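Local coordinates for protein glutamine synthetase (Helicobacter pylori, PDB 5ZLI) that works as an enzyme of the glutamine synthetase I-beta class, a twelve-subunit assembly whose chains each combine a beta-grasp domain with a catalytic domain, at residues E205-L210 with G229-K234; D197-I202 with V220-A225; V27-S32 with G46-G51. One frame throughout, in Å; residues are numbered along the deposited sequence.

Following the chain from its N terminus, interaction 3 comes first. It closes the loop between strand 26-32 and the segment after strand 38-44, inside the beta-grasp domain. Interactions 1 and 2 follow much later, in the catalytic domain. Residues 197-202 open interaction 2 and residues 205-210 open interaction 1. Residues 220-225 then close interaction 2, and 229-234 close interaction 1, so the two cross. Interaction 1 packs helix 200-212 on strand 228-237. Interaction 2 joins the turn leading into that helix to the end of strand 217-222, the antiparallel neighbour of 228-237. They touch through Val220 and Val231. Interaction 3 stands apart, its centre about 27 Å from that of interaction 1.

Interaction 1: residues E205-L210 with G229-K234; sequences EIVKVL and GEVGVK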
loop_
_atom_site.group_PDB
_atom_site.type_symbol
_atom_site.label_atom_id
_atom_site.label_comp_id
_atom_site.label_asym_id
_atom_site.label_seq_id
_atom_site.Cartn_x
_atom_site.Cartn_y
_atom_site.Cartn_z
ATOM N N GLU B 205 11.544 35.620 -18.464
ATOM C CA GLU B 205 10.308 35.486 -19.240
ATOM C C GLU B 205 9.266 36.519 -18.825
ATOM O O GLU B 205 8.421 36.912 -19.636
ATOM C CB GLU B 205 9.750 34.072 -19.113
ATOM C CG GLU B 205 8.367 33.840 -19.751
ATOM C CD GLU B 205 7.917 32.373 -19.614
ATOM O OE1 GLU B 205 8.622 31.617 -18.889
ATOM O OE2 GLU B 205 6.868 31.978 -20.200
ATOM N N ILE B 206 9.277 36.931 -17.559
ATOM C CA ILE B 206 8.390 38.003 -17.104
ATOM C C ILE B 206 8.673 39.312 -17.846
ATOM O O ILE B 206 7.800 39.873 -18.514
ATOM C CB ILE B 206 8.512 38.157 -15.579
ATOM C CG1 ILE B 206 7.783 36.962 -14.935
ATOM C CG2 ILE B 206 8.009 39.486 -15.103
ATOM C CD1 ILE B 206 8.007 36.743 -13.465
ATOM N N VAL B 207 9.896 39.825 -17.751
ATOM C CA VAL B 207 10.162 41.093 -18.417
ATOM C C VAL B 207 9.978 40.992 -19.933
ATOM O O VAL B 207 9.705 41.993 -20.595
ATOM C CB VAL B 207 11.548 41.632 -18.022
ATOM C CG1 VAL B 207 11.855 41.291 -16.572
ATOM C CG2 VAL B 207 12.553 41.092 -18.923
ATOM N N LYS B 208 10.099 39.810 -20.519
ATOM C CA LYS B 208 9.716 39.742 -21.923
ATOM C C LYS B 208 8.247 40.099 -22.084
ATOM O O LYS B 208 7.874 40.851 -22.987
ATOM C CB LYS B 208 10.010 38.364 -22.506
ATOM C CG LYS B 208 11.411 38.247 -23.046
ATOM C CD LYS B 208 11.632 39.331 -24.079
ATOM C CE LYS B 208 13.028 39.920 -23.985
ATOM N NZ LYS B 208 14.021 38.956 -24.522
ATOM N N VAL B 209 7.407 39.626 -21.172
ATOM C CA VAL B 209 5.986 39.866 -21.320
ATOM C C VAL B 209 5.620 41.243 -20.802
ATOM O O VAL B 209 4.671 41.859 -21.304
ATOM C CB VAL B 209 5.165 38.761 -20.645
ATOM C CG1 VAL B 209 3.677 39.078 -20.758
ATOM C CG2 VAL B 209 5.452 37.440 -21.294
ATOM N N LEU B 210 6.349 41.764 -19.816
ATOM C CA LEU B 210 6.087 43.134 -19.398
ATOM C C LEU B 210 6.225 44.077 -20.577
ATOM O O LEU B 210 5.356 44.911 -20.831
ATOM C CB LEU B 210 7.054 43.545 -18.302
ATOM C CG LEU B 210 6.898 42.798 -16.991
ATOM C CD1 LEU B 210 7.908 43.280 -15.968
ATOM C CD2 LEU B 210 5.503 42.987 -16.489
ATOM N N GLY B 229 11.776 38.083 -5.905
ATOM C CA GLY B 229 12.232 38.641 -7.164
ATOM C C GLY B 229 11.729 40.058 -7.294
ATOM O O GLY B 229 10.945 40.534 -6.471
ATOM N N GLU B 230 12.185 40.730 -8.346
ATOM C CA GLU B 230 11.879 42.140 -8.528
ATOM C C GLU B 230 12.214 42.525 -9.971
ATOM O O GLU B 230 13.191 42.035 -10.545
ATOM C CB GLU B 230 12.712 42.973 -7.538
ATOM C CG GLU B 230 12.220 44.379 -7.124
ATOM C CD GLU B 230 13.299 45.109 -6.309
ATOM O OE1 GLU B 230 13.037 46.180 -5.705
ATOM O OE2 GLU B 230 14.418 44.557 -6.238
ATOM N N VAL B 231 11.425 43.440 -10.534
ATOM C CA VAL B 231 11.702 44.020 -11.843
ATOM C C VAL B 231 11.542 45.532 -11.721
ATOM O O VAL B 231 10.552 46.021 -11.166
ATOM C CB VAL B 231 10.782 43.462 -12.949
ATOM C CG1 VAL B 231 11.085 44.135 -14.295
ATOM C CG2 VAL B 231 10.929 41.957 -13.059
ATOM N N GLY B 232 12.540 46.264 -12.209
ATOM C CA GLY B 232 12.474 47.709 -12.278
ATOM C C GLY B 232 11.790 48.162 -13.553
ATOM O O GLY B 232 12.193 47.773 -14.652
ATOM N N VAL B 233 10.763 49.008 -13.401
ATOM C CA VAL B 233 9.982 49.534 -14.511
ATOM C C VAL B 233 10.208 51.046 -14.600
ATOM O O VAL B 233 10.619 51.703 -13.642
ATOM C CB VAL B 233 8.483 49.199 -14.350
ATOM C CG1 VAL B 233 8.237 47.759 -14.667
ATOM C CG2 VAL B 233 8.037 49.464 -12.938
ATOM N N LYS B 234 9.970 51.595 -15.782
ATOM C CA LYS B 234 10.151 53.027 -15.958
ATOM C C LYS B 234 9.186 53.797 -15.058
ATOM O O LYS B 234 8.025 53.410 -14.901
ATOM C CB LYS B 234 9.941 53.414 -17.429
ATOM C CG LYS B 234 10.967 54.415 -17.944
ATOM C CD LYS B 234 10.417 55.297 -19.070
ATOM C CE LYS B 234 11.181 56.642 -19.201
ATOM N NZ LYS B 234 10.818 57.726 -18.218
#
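Val231 sets its two methyls against three side chains of helix 200-212, overlapping Val207 and Leu210 most and Ile206 at the margin. This is helix-on-sheet packing in the catalytic domain of a glutamine synthetase. Helix 205-210 runs at 30° to strand 229-233, with their axes 10.0 Å apart. The contact is purely apolar, with no hydrogen bond between the two segments. Val231 carries its CG1 anti to the backbone N (chi1 178°), which spreads both methyls toward the helix. Val207 crosses it at a slant. Its CG1 fits against both branches, at 3.7 Å from Val231 CG2 and equally far from Val231 CG1. Ile206 adds a looser touch, CG2 to Val231 CG2 at 4.3 Å.

Other parts of the fold close in around this group: Thr217 and Val220 of strand 217-222 touch Val231, while from helix 238-258 Val255 packs on Ile206, and Leu248 and Val251 pack on Leu210. Phe26 of a neighbouring subunit touches Val207. On the same strand, the carboxylate of Glu230 lies close to those of Glu139, Glu141 and Glu223, consistent with the acid-lined active site known in this family.

Leu210 meets Val231 tip to tip. Its CD1 lies 3.7 Å from Val231 CG1 and 4.2 Å from Val231 CB.

Interaction 2: residues D197-I202 with V220-A225; sequences DTMMDI and VHHEVA
His222 reaches across to Asp197 and Met199. From CB the side chain leaves strand 217-222 toward the start of helix 200-212. Its CG is roughly anti to the backbone N (chi1 -150°), which brings the ring beside Asp197. ND1 donates a hydrogen bond to Asp197 OD1 at 3.0 Å, with a bent N-H...O angle of 149°. The carboxylate and the ring stand almost perpendicular, 85° apart. ND1 meets OD1 from above the carboxylate plane. Further round the ring, CE1 lies 4.1 Å from Met199 CG, which comes in obliquely. At the tip, NE2 is hydrogen-bonded to Gln226 O.

Asp197 OD1 has other partners as well. The backbone N of Met199 reaches it at 3.2 Å from the opposite face to His222, forming an Asx turn. Arg203 NH1 makes a salt bridge to the same oxygen. This histidine-carboxylate pair thus shares its acceptor with a turn and an arginine of the helix. Three donors on OD1 limit the rotation of the carboxylate, and bonds at ND1 and NE2 limit that of the ring.

The Asx turn leads into helix 200-212, with Met199 at the N-cap position. His222 ends strand 217-222, which pairs with strand 228-237 and, through Val220, with a strand of a neighbouring subunit.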
loop_
_atom_site.group_PDB
_atom_site.type_symbol
_atom_site.label_atom_id
_atom_site.label_comp_id
_atom_site.label_asym_id
_atom_site.label_seq_id
_atom_site.Cartn_x
_atom_site.Cartn_y
_atom_site.Cartn_z
ATOM N N ASP B 197 20.084 30.062 -8.065
ATOM C CA ASP B 197 19.019 30.906 -8.581
ATOM C C ASP B 197 18.213 30.103 -9.601
ATOM O O ASP B 197 18.680 29.837 -10.716
ATOM C CB ASP B 197 19.615 32.180 -9.178
ATOM C CG ASP B 197 18.605 33.008 -9.955
ATOM O OD1 ASP B 197 17.403 33.025 -9.592
ATOM O OD2 ASP B 197 19.050 33.664 -10.920
ATOM N N THR B 198 17.003 29.716 -9.222
ATOM C CA THR B 198 16.159 28.946 -10.115
ATOM C C THR B 198 15.276 29.801 -10.989
ATOM O O THR B 198 14.672 29.258 -11.912
ATOM C CB THR B 198 15.210 28.066 -9.334
ATOM O OG1 THR B 198 14.218 28.916 -8.730
ATOM C CG2 THR B 198 15.960 27.292 -8.273
ATOM N N MET B 199 15.168 31.103 -10.731
ATOM C CA MET B 199 14.153 31.919 -11.387
ATOM C C MET B 199 14.720 32.748 -12.526
ATOM O O MET B 199 14.083 33.704 -12.960
ATOM C CB MET B 199 13.477 32.847 -10.378
ATOM C CG MET B 199 13.081 32.196 -9.084
ATOM S SD MET B 199 11.648 31.128 -9.267
ATOM C CE MET B 199 11.279 30.769 -7.543
ATOM N N MET B 200 15.904 32.401 -13.016
ATOM C CA MET B 200 16.562 33.263 -13.979
ATOM C C MET B 200 15.801 33.272 -15.296
ATOM O O MET B 200 15.710 34.312 -15.953
ATOM C CB MET B 200 18.017 32.812 -14.144
ATOM C CG MET B 200 18.879 33.630 -15.071
ATOM S SD MET B 200 19.437 32.600 -16.455
ATOM C CE MET B 200 21.085 32.020 -16.002
ATOM N N ASP B 201 15.256 32.121 -15.707
ATOM C CA ASP B 201 14.478 32.078 -16.948
ATOM C C ASP B 201 13.043 32.513 -16.724
ATOM O O ASP B 201 12.365 32.951 -17.657
ATOM C CB ASP B 201 14.505 30.678 -17.560
ATOM C CG ASP B 201 15.881 30.308 -18.089
ATOM O OD1 ASP B 201 16.744 31.219 -18.207
ATOM O OD2 ASP B 201 16.098 29.115 -18.391
ATOM N N ILE B 202 12.551 32.330 -15.507
ATOM C CA ILE B 202 11.223 32.798 -15.161
ATOM C C ILE B 202 11.219 34.322 -15.085
ATOM O O ILE B 202 10.339 34.992 -15.638
ATOM C CB ILE B 202 10.806 32.149 -13.834
ATOM C CG1 ILE B 202 10.060 30.830 -14.067
ATOM C CG2 ILE B 202 9.939 33.092 -13.020
ATOM C CD1 ILE B 202 8.613 30.967 -14.433
ATOM N N VAL B 220 16.502 43.395 -13.428
ATOM C CA VAL B 220 15.796 42.217 -12.942
ATOM C C VAL B 220 16.774 41.317 -12.199
ATOM O O VAL B 220 17.741 40.811 -12.787
ATOM C CB VAL B 220 15.081 41.496 -14.095
ATOM C CG1 VAL B 220 16.057 41.028 -15.103
ATOM C CG2 VAL B 220 14.284 40.336 -13.579
ATOM N N HIS B 221 16.499 41.057 -10.914
ATOM C CA HIS B 221 17.397 40.252 -10.101
ATOM C C HIS B 221 16.567 39.384 -9.192
ATOM O O HIS B 221 15.395 39.651 -8.952
ATOM C CB HIS B 221 18.379 41.112 -9.237
ATOM C CG HIS B 221 17.722 42.100 -8.299
ATOM N ND1 HIS B 221 17.338 41.776 -7.010
ATOM C CD2 HIS B 221 17.348 43.393 -8.477
ATOM C CE1 HIS B 221 16.781 42.829 -6.432
ATOM N NE2 HIS B 221 16.763 43.820 -7.304
ATOM N N HIS B 222 17.179 38.313 -8.723
ATOM C CA HIS B 222 16.676 37.679 -7.517
ATOM C C HIS B 222 16.699 38.681 -6.354
ATOM O O HIS B 222 17.527 39.590 -6.306
ATOM C CB HIS B 222 17.541 36.470 -7.186
ATOM C CG HIS B 222 16.815 35.378 -6.471
ATOM N ND1 HIS B 222 16.345 34.252 -7.110
ATOM C CD2 HIS B 222 16.449 35.253 -5.174
ATOM C CE1 HIS B 222 15.744 33.467 -6.233
ATOM N NE2 HIS B 222 15.793 34.054 -5.051
ATOM N N GLU B 223 15.794 38.514 -5.393
ATOM C CA GLU B 223 15.828 39.349 -4.189
ATOM C C GLU B 223 16.306 38.573 -2.961
ATOM O O GLU B 223 16.663 37.401 -3.050
ATOM C CB GLU B 223 14.455 39.966 -3.945
ATOM C CG GLU B 223 14.397 41.477 -4.152
ATOM C CD GLU B 223 15.237 42.236 -3.116
ATOM O OE1 GLU B 223 15.984 43.169 -3.504
ATOM O OE2 GLU B 223 15.105 41.926 -1.893
ATOM N N VAL B 224 16.240 39.230 -1.794
ATOM C CA VAL B 224 16.932 38.756 -0.587
ATOM C C VAL B 224 16.262 37.508 0.004
ATOM O O VAL B 224 16.941 36.605 0.505
ATOM C CB VAL B 224 17.035 39.879 0.464
ATOM C CG1 VAL B 224 17.469 39.308 1.797
ATOM C CG2 VAL B 224 17.974 40.958 -0.002
ATOM N N ALA B 225 14.936 37.477 0.053
ATOM C CA ALA B 225 14.242 36.297 0.557
ATOM C C ALA B 225 14.292 35.161 -0.471
ATOM O O ALA B 225 14.664 35.345 -1.630
ATOM C CB ALA B 225 12.799 36.621 0.901
#

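Interaction 3: residues V27-S32 with G46-G51; sequences VDFRFS and GALTHG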
loop_
_atom_site.group_PDB
_atom_site.type_symbol
_atom_site.label_atom_id
_atom_site.label_comp_id
_atom_site.label_asym_id
_atom_site.label_seq_id
_atom_site.Cartn_x
_atom_site.Cartn_y
_atom_site.Cartn_z
ATOM N N VAL B 27 -12.701 42.171 -26.238
ATOM C CA VAL B 27 -12.176 43.360 -25.589
ATOM C C VAL B 27 -12.402 43.183 -24.089
ATOM O O VAL B 27 -13.543 43.019 -23.629
ATOM C CB VAL B 27 -12.837 44.643 -26.129
ATOM C CG1 VAL B 27 -12.255 45.885 -25.475
ATOM C CG2 VAL B 27 -12.660 44.748 -27.623
ATOM N N ASP B 28 -11.315 43.253 -23.331
ATOM C CA ASP B 28 -11.287 42.915 -21.913
ATOM C C ASP B 28 -11.226 44.241 -21.154
ATOM O O ASP B 28 -10.156 44.816 -20.943
ATOM C CB ASP B 28 -10.081 42.001 -21.603
ATOM C CG ASP B 28 -10.290 41.129 -20.361
ATOM O OD1 ASP B 28 -11.465 40.924 -19.967
ATOM O OD2 ASP B 28 -9.281 40.627 -19.799
ATOM N N PHE B 29 -12.392 44.747 -20.760
ATOM C CA PHE B 29 -12.441 46.014 -20.045
ATOM C C PHE B 29 -12.034 45.744 -18.616
ATOM O O PHE B 29 -12.717 44.993 -17.916
ATOM C CB PHE B 29 -13.838 46.617 -20.085
ATOM C CG PHE B 29 -14.341 46.850 -21.457
ATOM C CD1 PHE B 29 -13.681 47.721 -22.290
ATOM C CD2 PHE B 29 -15.485 46.243 -21.910
ATOM C CE1 PHE B 29 -14.126 47.964 -23.588
ATOM C CE2 PHE B 29 -15.948 46.485 -23.198
ATOM C CZ PHE B 29 -15.264 47.344 -24.045
ATOM N N ARG B 30 -10.970 46.384 -18.158
ATOM C CA ARG B 30 -10.481 46.112 -16.820
ATOM C C ARG B 30 -10.551 47.347 -15.933
ATOM O O ARG B 30 -10.377 48.483 -16.396
ATOM C CB ARG B 30 -9.093 45.561 -16.876
ATOM C CG ARG B 30 -9.107 44.238 -17.540
ATOM C CD ARG B 30 -7.905 43.433 -17.177
ATOM N NE ARG B 30 -7.945 42.197 -17.927
ATOM C CZ ARG B 30 -6.921 41.377 -18.025
ATOM N NH1 ARG B 30 -5.792 41.705 -17.417
ATOM N NH2 ARG B 30 -7.026 40.254 -18.736
ATOM N N PHE B 31 -10.852 47.108 -14.659
ATOM C CA PHE B 31 -11.114 48.175 -13.712
ATOM C C PHE B 31 -10.770 47.668 -12.325
ATOM O O PHE B 31 -10.795 46.466 -12.071
ATOM C CB PHE B 31 -12.570 48.666 -13.772
ATOM C CG PHE B 31 -13.598 47.616 -13.425
ATOM C CD1 PHE B 31 -14.026 46.699 -14.375
ATOM C CD2 PHE B 31 -14.154 47.553 -12.148
ATOM C CE1 PHE B 31 -14.995 45.731 -14.057
ATOM C CE2 PHE B 31 -15.134 46.571 -11.817
ATOM C CZ PHE B 31 -15.553 45.671 -12.767
ATOM N N SER B 32 -10.402 48.588 -11.449
ATOM C CA SER B 32 -9.887 48.259 -10.134
ATOM C C SER B 32 -10.903 48.685 -9.090
ATOM O O SER B 32 -11.272 49.863 -9.030
ATOM C CB SER B 32 -8.538 48.945 -9.913
ATOM O OG SER B 32 -7.740 48.844 -11.094
ATOM N N GLY B 46 -16.923 43.271 -32.361
ATOM C CA GLY B 46 -17.896 43.228 -33.418
ATOM C C GLY B 46 -19.276 43.521 -32.891
ATOM O O GLY B 46 -20.138 43.982 -33.636
ATOM N N ALA B 47 -19.496 43.233 -31.618
ATOM C CA ALA B 47 -20.673 43.651 -30.899
ATOM C C ALA B 47 -20.389 44.944 -30.174
ATOM O O ALA B 47 -21.218 45.417 -29.386
ATOM C CB ALA B 47 -21.096 42.560 -29.908
ATOM N N LEU B 48 -19.258 45.560 -30.491
ATOM C CA LEU B 48 -18.843 46.809 -29.880
ATOM C C LEU B 48 -19.307 47.971 -30.720
ATOM O O LEU B 48 -19.057 48.014 -31.928
ATOM C CB LEU B 48 -17.332 46.912 -29.715
ATOM C CG LEU B 48 -16.770 46.568 -28.351
ATOM C CD1 LEU B 48 -15.334 47.047 -28.327
ATOM C CD2 LEU B 48 -17.586 47.294 -27.323
ATOM N N THR B 49 -19.956 48.915 -30.067
ATOM C CA THR B 49 -20.377 50.141 -30.708
ATOM C C THR B 49 -19.340 51.216 -30.516
ATOM O O THR B 49 -18.525 51.169 -29.590
ATOM C CB THR B 49 -21.668 50.650 -30.081
ATOM O OG1 THR B 49 -21.322 51.480 -28.967
ATOM C CG2 THR B 49 -22.518 49.499 -29.585
ATOM N N HIS B 50 -19.351 52.182 -31.431
ATOM C CA HIS B 50 -18.685 53.443 -31.146
ATOM C C HIS B 50 -19.281 54.051 -29.874
ATOM O O HIS B 50 -18.556 54.539 -28.996
ATOM C CB HIS B 50 -18.828 54.381 -32.355
ATOM C CG HIS B 50 -18.141 53.881 -33.594
ATOM N ND1 HIS B 50 -16.786 54.034 -33.815
ATOM C CD2 HIS B 50 -18.616 53.185 -34.656
ATOM C CE1 HIS B 50 -16.461 53.478 -34.969
ATOM N NE2 HIS B 50 -17.553 52.957 -35.500
ATOM N N GLY B 51 -20.607 53.951 -29.729
ATOM C CA GLY B 51 -21.308 54.550 -28.601
ATOM C C GLY B 51 -21.004 53.923 -27.253
ATOM O O GLY B 51 -21.118 54.590 -26.216
#
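This is a small buried apolar contact in which a loop residue, Leu48, packs on the first strand of the N-terminal domain. Leu48 lies between strands 38-44 and 57-60, and its two methyls divide the work. CD1 meets Val27, 3.6 Å from its CG2 and 4.1 Å from its CB. The two side chains cross at about a right angle. CD2 turns to Phe29, lying 4.0 Å from CZ at the ring edge, near the ring plane. Phe29 and Leu48 approach from opposite directions. The ring reaches the leucine because its CG is anti to the carbonyl carbon (chi1 -58°). One face of the ring also lies over Val27 O, offset toward the rim.

Strand 26-32 belongs to the mixed sheet of the beta-grasp domain. It pairs antiparallel with strand 38-44 and parallel with strand 94-103. Val97 of the latter touches both Val27 and Phe29, so Leu48 and Val97 both pack on these two side chains.

Asp28 and Arg30 carry the charged groups of this strand. Arg30 grips Asp28 OD2 side-on with NE and NH2, in a salt bridge that lies within the guanidinium plane. Asp87 makes a second salt bridge to Arg30 NH2.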